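Local structure of probable M18-family aminopeptidase 1 (Thermotoga maritima, 2GLF) at residues A[102-107]-A[112-117]. The protein probably acts as a metal-dependent aminopeptidase of the M18 family, using zinc to remove residues from the N-terminal end of peptides. Numbering follows the deposited sequence.
Sequences PNPLIE and ALFKTH
Ile106 O accepts the N-H of Leu113, with 2.7 Å between Leu113 N and Ile106 O, and the donor lies nearly in line with the carbonyl. Ile106 N returns a bond of 3.0 Å to Leu113 O, which makes the two residues an antiparallel hydrogen-bonded pair. Further along, Lys115 N meets a lone pair of Pro104 O at 2.8 Å, in the carbonyl plane. These bonds join the two strands of a beta hairpin, 97-108 and 111-119, within an antiparallel sheet. The axes of 104-107 and 112-117 make 137° between their N-to-C directions, and the chain turns a corner at Pro102 and Asn103. One face carries Leu105, Ala112 and Phe114. Pro104 CB sits at the edge of the Phe114 ring, near its plane, 4.0 Å from Phe114 CD2, and Leu105 CG approaches CE2 obliquely. Helix 200-213 packs on Leu105 and Ala112. On the other face Ile106 CG1 stands between its backbone N and carbonyl carbon (chi1 73°), lying 3.8 Å from Leu113 CB. The Ile106 and Lys115 side chains cross at about a right angle, with Ile106 CD1 and CG2 both against Lys115 CG and CD. With an alanine here, a gap would probably open beside Leu113 CB and these methylenes. The bent Lys115 chain ends in a salt bridge to Glu182.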
loop_
_atom_site.group_PDB
_atom_site.type_symbol
_atom_site.label_atom_id
_atom_site.label_comp_id
_atom_site.label_asym_id
_atom_site.label_seq_id
_atom_site.Cartn_x
_atom_site.Cartn_y
_atom_site.Cartn_z
ATOM N N PRO A 102 -13.229 38.808 -9.603
ATOM C CA PRO A 102 -13.632 39.920 -10.475
ATOM C C PRO A 102 -15.089 39.796 -10.951
ATOM O O PRO A 102 -15.832 40.780 -10.954
ATOM C CB PRO A 102 -12.614 39.845 -11.609
ATOM C CG PRO A 102 -11.379 39.370 -10.894
ATOM C CD PRO A 102 -11.930 38.256 -10.027
ATOM N N ASN A 103 -15.498 38.599 -11.367
ATOM C CA ASN A 103 -16.885 38.374 -11.779
ATOM C C ASN A 103 -17.417 37.381 -10.756
ATOM O O ASN A 103 -17.527 36.191 -11.042
ATOM C CB ASN A 103 -16.970 37.759 -13.174
ATOM C CG ASN A 103 -16.328 38.622 -14.233
ATOM O OD1 ASN A 103 -16.568 39.824 -14.300
ATOM N ND2 ASN A 103 -15.512 38.008 -15.077
ATOM N N PRO A 104 -17.753 37.865 -9.546
ATOM C CA PRO A 104 -18.268 37.049 -8.445
ATOM C C PRO A 104 -19.689 36.514 -8.575
ATOM O O PRO A 104 -20.002 35.462 -8.021
ATOM C CB PRO A 104 -18.127 37.980 -7.249
ATOM C CG PRO A 104 -18.505 39.295 -7.845
ATOM C CD PRO A 104 -17.746 39.292 -9.165
ATOM N N LEU A 105 -20.549 37.217 -9.300
ATOM C CA LEU A 105 -21.926 36.769 -9.412
ATOM C C LEU A 105 -22.206 35.710 -10.477
ATOM O O LEU A 105 -22.022 35.946 -11.679
ATOM C CB LEU A 105 -22.849 37.962 -9.647
ATOM C CG LEU A 105 -24.113 38.060 -8.784
ATOM C CD1 LEU A 105 -25.101 38.978 -9.497
ATOM C CD2 LEU A 105 -24.739 36.688 -8.555
ATOM N N ILE A 106 -22.656 34.545 -10.014
ATOM C CA ILE A 106 -23.019 33.428 -10.882
ATOM C C ILE A 106 -24.310 32.855 -10.314
ATOM O O ILE A 106 -24.678 33.169 -9.180
ATOM C CB ILE A 106 -21.967 32.298 -10.854
ATOM C CG1 ILE A 106 -22.044 31.540 -9.523
ATOM C CG2 ILE A 106 -20.586 32.874 -11.015
ATOM C CD1 ILE A 106 -21.137 30.324 -9.451
ATOM N N GLU A 107 -24.997 32.030 -11.098
ATOM C CA GLU A 107 -26.214 31.383 -10.625
ATOM C C GLU A 107 -26.082 29.887 -10.844
ATOM O O GLU A 107 -25.601 29.453 -11.885
ATOM C CB GLU A 107 -27.458 31.879 -11.362
ATOM C CG GLU A 107 -28.726 31.206 -10.821
ATOM C CD GLU A 107 -30.014 31.687 -11.465
ATOM O OE1 GLU A 107 -30.240 32.916 -11.497
ATOM O OE2 GLU A 107 -30.808 30.830 -11.920
ATOM N N ALA A 112 -28.353 32.419 -6.491
ATOM C CA ALA A 112 -27.370 33.441 -6.824
ATOM C C ALA A 112 -26.174 33.225 -5.899
ATOM O O ALA A 112 -26.342 33.016 -4.698
ATOM C CB ALA A 112 -27.963 34.828 -6.617
ATOM N N LEU A 113 -24.967 33.283 -6.453
ATOM C CA LEU A 113 -23.765 33.048 -5.656
ATOM C C LEU A 113 -22.629 34.036 -5.889
ATOM O O LEU A 113 -22.482 34.590 -6.980
ATOM C CB LEU A 113 -23.230 31.650 -5.950
ATOM C CG LEU A 113 -24.070 30.440 -5.579
ATOM C CD1 LEU A 113 -23.529 29.222 -6.302
ATOM C CD2 LEU A 113 -24.041 30.251 -4.077
ATOM N N PHE A 114 -21.818 34.242 -4.859
ATOM C CA PHE A 114 -20.655 35.116 -4.973
ATOM C C PHE A 114 -19.433 34.227 -4.833
ATOM O O PHE A 114 -19.178 33.679 -3.756
ATOM C CB PHE A 114 -20.610 36.170 -3.860
ATOM C CG PHE A 114 -21.597 37.276 -4.027
ATOM C CD1 PHE A 114 -22.527 37.544 -3.032
ATOM C CD2 PHE A 114 -21.586 38.064 -5.169
ATOM C CE1 PHE A 114 -23.434 38.582 -3.170
ATOM C CE2 PHE A 114 -22.488 39.106 -5.320
ATOM C CZ PHE A 114 -23.417 39.367 -4.315
ATOM N N LYS A 115 -18.687 34.067 -5.917
ATOM C CA LYS A 115 -17.483 33.260 -5.854
ATOM C C LYS A 115 -16.387 34.103 -5.205
ATOM O O LYS A 115 -16.269 35.298 -5.464
ATOM C CB LYS A 115 -17.026 32.835 -7.254
ATOM C CG LYS A 115 -18.070 32.127 -8.088
ATOM C CD LYS A 115 -17.431 31.460 -9.297
ATOM C CE LYS A 115 -16.893 30.065 -8.961
ATOM N NZ LYS A 115 -15.890 30.023 -7.853
ATOM N N THR A 116 -15.591 33.493 -4.348
ATOM C CA THR A 116 -14.518 34.234 -3.728
ATOM C C THR A 116 -13.216 33.532 -4.027
ATOM O O THR A 116 -13.189 32.489 -4.675
ATOM C CB THR A 116 -14.672 34.302 -2.212
ATOM O OG1 THR A 116 -14.401 33.014 -1.651
ATOM C CG2 THR A 116 -16.075 34.726 -1.842
ATOM N N HIS A 117 -12.137 34.132 -3.547
ATOM C CA HIS A 117 -10.797 33.601 -3.694
ATOM C C HIS A 117 -10.188 34.005 -2.353
ATOM O O HIS A 117 -10.088 35.190 -2.050
ATOM C CB HIS A 117 -10.093 34.293 -4.852
ATOM C CG HIS A 117 -8.791 33.668 -5.226
ATOM N ND1 HIS A 117 -7.795 33.421 -4.306
ATOM C CD2 HIS A 117 -8.306 33.262 -6.424
ATOM C CE1 HIS A 117 -6.751 32.892 -4.921
ATOM N NE2 HIS A 117 -7.035 32.787 -6.208
#